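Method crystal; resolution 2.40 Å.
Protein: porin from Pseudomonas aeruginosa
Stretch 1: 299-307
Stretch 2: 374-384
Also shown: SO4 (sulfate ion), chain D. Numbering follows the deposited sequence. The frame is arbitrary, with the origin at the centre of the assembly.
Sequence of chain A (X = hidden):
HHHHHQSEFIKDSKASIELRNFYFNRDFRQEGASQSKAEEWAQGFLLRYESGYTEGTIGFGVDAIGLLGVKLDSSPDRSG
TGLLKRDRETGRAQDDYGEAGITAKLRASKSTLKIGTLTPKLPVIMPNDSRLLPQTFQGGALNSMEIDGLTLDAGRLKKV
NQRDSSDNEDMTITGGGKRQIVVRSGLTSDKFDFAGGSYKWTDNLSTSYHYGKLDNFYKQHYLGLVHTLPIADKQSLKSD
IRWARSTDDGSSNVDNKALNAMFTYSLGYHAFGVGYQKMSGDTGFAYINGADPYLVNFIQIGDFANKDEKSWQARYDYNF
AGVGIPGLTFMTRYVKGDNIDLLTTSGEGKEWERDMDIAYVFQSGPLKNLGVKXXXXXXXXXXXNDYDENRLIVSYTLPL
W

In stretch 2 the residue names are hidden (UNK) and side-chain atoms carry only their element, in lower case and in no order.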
# COMPACT_ATOMS: atom_id res chain seq x y z
N ILE A 299 -8.34 -4.44 2.31
CA ILE A 299 -9.08 -3.21 2.61
C ILE A 299 -8.73 -2.65 3.99
O ILE A 299 -7.59 -2.81 4.44
CB ILE A 299 -10.62 -3.40 2.44
CG1 ILE A 299 -11.15 -4.54 3.34
CG2 ILE A 299 -10.93 -3.67 0.98
CD1 ILE A 299 -12.69 -4.69 3.33
N GLN A 300 -9.67 -2.00 4.67
CA GLN A 300 -9.26 -1.23 5.83
C GLN A 300 -8.74 -2.10 6.96
O GLN A 300 -7.69 -1.82 7.52
CB GLN A 300 -10.34 -0.27 6.34
CG GLN A 300 -9.86 0.64 7.48
CD GLN A 300 -10.89 1.72 7.85
OE1 GLN A 300 -11.69 2.16 7.01
NE2 GLN A 300 -10.87 2.14 9.11
N ILE A 301 -9.46 -3.16 7.30
CA ILE A 301 -9.03 -3.95 8.44
C ILE A 301 -8.40 -5.27 8.03
O ILE A 301 -7.31 -5.59 8.48
CB ILE A 301 -10.17 -4.22 9.42
CG1 ILE A 301 -10.72 -2.90 10.00
CG2 ILE A 301 -9.66 -5.10 10.54
CD1 ILE A 301 -11.98 -3.09 10.90
N GLY A 302 -9.08 -6.00 7.15
CA GLY A 302 -8.63 -7.32 6.73
C GLY A 302 -8.00 -7.38 5.35
O GLY A 302 -8.35 -6.61 4.45
N ASP A 303 -7.05 -8.28 5.18
CA ASP A 303 -6.49 -8.51 3.86
C ASP A 303 -7.06 -9.76 3.16
O ASP A 303 -6.75 -10.04 2.00
CB ASP A 303 -4.96 -8.54 3.91
CG ASP A 303 -4.42 -9.64 4.76
OD1 ASP A 303 -5.19 -10.53 5.20
OD2 ASP A 303 -3.20 -9.63 4.98
N PHE A 304 -7.90 -10.50 3.88
CA PHE A 304 -8.56 -11.68 3.34
C PHE A 304 -7.57 -12.61 2.68
O PHE A 304 -7.86 -13.23 1.65
CB PHE A 304 -9.69 -11.27 2.40
CG PHE A 304 -10.76 -10.53 3.11
CD1 PHE A 304 -11.85 -11.19 3.62
CD2 PHE A 304 -10.63 -9.17 3.36
CE1 PHE A 304 -12.84 -10.50 4.31
CE2 PHE A 304 -11.58 -8.49 4.06
CZ PHE A 304 -12.69 -9.15 4.55
N ALA A 305 -6.41 -12.72 3.31
CA ALA A 305 -5.29 -13.46 2.77
C ALA A 305 -4.89 -14.65 3.64
O ALA A 305 -3.73 -15.04 3.63
CB ALA A 305 -4.11 -12.51 2.59
N ASN A 306 -5.84 -15.21 4.40
CA ASN A 306 -5.60 -16.42 5.19
C ASN A 306 -5.54 -17.69 4.33
O ASN A 306 -6.01 -17.69 3.20
CB ASN A 306 -6.65 -16.56 6.30
CG ASN A 306 -6.62 -15.40 7.30
OD1 ASN A 306 -5.72 -15.31 8.13
ND2 ASN A 306 -7.63 -14.52 7.23
N LYS A 307 -4.96 -18.75 4.87
CA LYS A 307 -4.87 -20.02 4.15
C LYS A 307 -6.22 -20.44 3.55
O LYS A 307 -7.23 -20.45 4.25
CB LYS A 307 -4.34 -21.11 5.08
CG LYS A 307 -4.25 -22.52 4.47
CD LYS A 307 -3.72 -23.49 5.52
CE LYS A 307 -3.37 -24.88 4.98
NZ LYS A 307 -4.52 -25.41 4.23
N UNK A 374 -12.31 10.69 6.50
CA UNK A 374 -12.88 9.79 7.50
C UNK A 374 -13.00 8.37 6.92
O UNK A 374 -13.62 8.17 5.87
c UNK A 374 -14.40 8.45 9.74
c UNK A 374 -16.60 8.19 10.00
n UNK A 374 -15.37 7.75 10.42
c UNK A 374 -17.88 7.79 10.39
c UNK A 374 -18.94 8.41 9.80
c UNK A 374 -17.49 9.80 8.44
c UNK A 374 -16.39 9.19 9.03
c UNK A 374 -18.76 9.41 8.83
c UNK A 374 -14.97 9.34 8.88
c UNK A 374 -14.25 10.29 7.95
N UNK A 375 -12.38 7.41 7.60
CA UNK A 375 -12.43 6.01 7.18
C UNK A 375 -13.07 5.15 8.27
O UNK A 375 -12.55 5.03 9.38
n UNK A 375 -8.39 4.66 1.91
c UNK A 375 -8.69 4.59 3.20
n UNK A 375 -9.02 3.43 3.74
c UNK A 375 -8.96 5.69 5.39
n UNK A 375 -8.64 5.68 3.96
c UNK A 375 -11.02 5.49 6.85
c UNK A 375 -10.39 6.14 5.62
N UNK A 376 -14.21 4.57 7.94
CA UNK A 376 -14.97 3.77 8.89
C UNK A 376 -15.04 2.29 8.53
O UNK A 376 -15.34 1.93 7.39
n UNK A 376 -17.23 3.42 11.05
c UNK A 376 -16.38 4.32 9.00
c UNK A 376 -17.29 3.38 9.73
o UNK A 376 -18.00 2.58 9.11
N UNK A 377 -14.79 1.42 9.50
CA UNK A 377 -14.76 -0.01 9.19
C UNK A 377 -15.41 -0.90 10.25
O UNK A 377 -15.26 -0.65 11.45
c UNK A 377 -13.33 -0.47 8.92
N UNK A 378 -16.11 -1.94 9.79
CA UNK A 378 -16.61 -3.00 10.66
C UNK A 378 -16.08 -4.34 10.15
O UNK A 378 -16.21 -4.65 8.97
o UNK A 378 -18.65 -1.76 10.94
c UNK A 378 -18.15 -3.06 10.65
c UNK A 378 -18.65 -4.00 11.71
N UNK A 379 -15.49 -5.12 11.06
CA UNK A 379 -14.98 -6.45 10.73
C UNK A 379 -15.67 -7.49 11.63
O UNK A 379 -15.65 -7.36 12.86
c UNK A 379 -12.87 -7.94 11.12
c UNK A 379 -13.46 -6.51 10.94
s UNK A 379 -12.84 -8.83 9.57
c UNK A 379 -11.80 -7.78 8.56
N UNK A 380 -16.31 -8.49 11.03
CA UNK A 380 -16.89 -9.58 11.83
C UNK A 380 -16.41 -10.95 11.39
O UNK A 380 -16.22 -11.21 10.20
n UNK A 380 -19.65 -4.74 15.09
c UNK A 380 -19.07 -8.26 12.41
n UNK A 380 -19.64 -6.96 14.45
c UNK A 380 -19.02 -8.19 13.93
c UNK A 380 -18.99 -5.80 14.62
c UNK A 380 -18.43 -9.54 11.81
n UNK A 380 -17.68 -5.70 14.33
N UNK A 381 -16.20 -11.84 12.36
CA UNK A 381 -15.75 -13.19 12.02
C UNK A 381 -16.48 -14.26 12.81
O UNK A 381 -17.26 -13.97 13.72
c UNK A 381 -13.48 -12.06 11.87
c UNK A 381 -14.21 -13.35 12.22
o UNK A 381 -13.93 -13.72 13.58
N UNK A 382 -16.26 -15.52 12.43
CA UNK A 382 -16.83 -16.63 13.17
C UNK A 382 -15.78 -17.36 13.97
O UNK A 382 -16.03 -18.44 14.45
c UNK A 382 -17.55 -17.61 12.24
n UNK A 382 -17.12 -19.41 10.65
o UNK A 382 -15.37 -18.21 11.40
c UNK A 382 -16.57 -18.44 11.39
N UNK A 383 -14.59 -16.78 14.12
CA UNK A 383 -13.50 -17.53 14.72
C UNK A 383 -12.48 -16.72 15.54
O UNK A 383 -11.70 -17.30 16.27
c UNK A 383 -9.85 -16.39 12.12
c UNK A 383 -12.53 -16.88 11.57
c UNK A 383 -10.61 -17.19 12.97
c UNK A 383 -12.76 -18.32 13.64
c UNK A 383 -10.45 -15.85 11.00
c UNK A 383 -11.80 -16.10 10.72
c UNK A 383 -11.95 -17.45 12.71
o UNK A 383 -9.72 -15.04 10.16
N UNK A 384 -12.47 -15.39 15.40
CA UNK A 384 -11.49 -14.58 16.11
C UNK A 384 -12.05 -13.21 16.54
O UNK A 384 -13.27 -13.02 16.53
c UNK A 384 -10.18 -14.41 15.28
c UNK A 384 -10.45 -13.67 13.95
o UNK A 384 -9.20 -13.69 16.04
S SO4 D . -22.38 -6.30 17.35
O1 SO4 D . -23.27 -7.32 17.88
O2 SO4 D . -22.78 -4.97 17.79
O3 SO4 D . -21.04 -6.56 17.88
O4 SO4 D . -22.42 -6.41 15.89

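Position 374 carries ten side-chain atoms: one carbon leading into fused five- and six-membered rings that hold eight carbons and one nitrogen. That indole is W374; it makes no contact with stretch 1 and is poorly ordered.

At 375 three carbons run to a nitrogen, then to a carbon bearing two more nitrogens, a guanidinium, so the residue is R375. Its CB lies 3.4 Å from Q300 OE1, and its backbone O accepts a weak hydrogen bond from Q300 NE2 (3.4 Å, N-H...O angle 154°). The amide of Q300 therefore meets this residue with both its ends.

Position 376 has two carbons, the second carrying one oxygen and one nitrogen. Four atoms with this branching fit an asparagine or an aspartate by shape, and the nitrogen settles N376. Its CA-to-CB bond points away, leaving the backbone to approach stretch 1: Q300 OE1 is 3.6 Å from N376 N.

A single carbon at 377 defines A377. Its CB sits 3.4 Å from Q300 CD and 3.6 Å from I301 CD1, so this one methyl touches two consecutive side chains of stretch 1.

At 378 one carbon bears an oxygen and a carbon, the beta-branched pattern of T378. Its CA-to-CB bond points away from stretch 1, and the side chain makes no close contact there.

Position 379 shows an unbranched chain of two carbons, a sulfur and a terminal carbon: M379. Its CB is 3.7 Å from I301 CD1. With chi2 and chi3 both p, the chain curls so that its CE comes 3.5 Å from G302 N and 4.3 Å from F304 CZ. An ideal CB on G302 would fall 2.7 Å from M379 CE, a clash, so the absence of a side chain there leaves room for the methyl.

The atoms of 380 repeat the three-carbon, guanidinium pattern, giving R380. It makes no contact with stretch 1; its NE instead donates to O4 of the sulfate at 3.2 Å, near the guanidinium plane.

Position 381, one carbon with an oxygen and a carbon, is T381, out of reach of stretch 1. Position 382 has two carbons, the second with one oxygen and one nitrogen: N382, also remote.

At 383 one carbon precedes a six-carbon ring bearing an oxygen, hence Y383. Its OH lies 3.6 Å from N306 ND2. Its backbone N donates to T381 OG1 at 3.2 Å.

Position 384 again has one carbon carrying an oxygen and a carbon, T384; it makes no contact with stretch 1, and its N donates a hydrogen bond to T381 OG1 at 2.9 Å.

The contact buries 416 Å² in total. Along the strand, 375, 377 and 379 point toward stretch 1 while 376 and 378 point away, the alternation usual in a beta-strand. Q300 packs against R375 and A377, and I301 against A377 and M379. M379 extends the apolar patch to F304, while its CE also lies against the backbone N of G302. N306 meets Y383 as a separate, smaller touch.

Stretch 2 (374-384) WRNATMRTNYT
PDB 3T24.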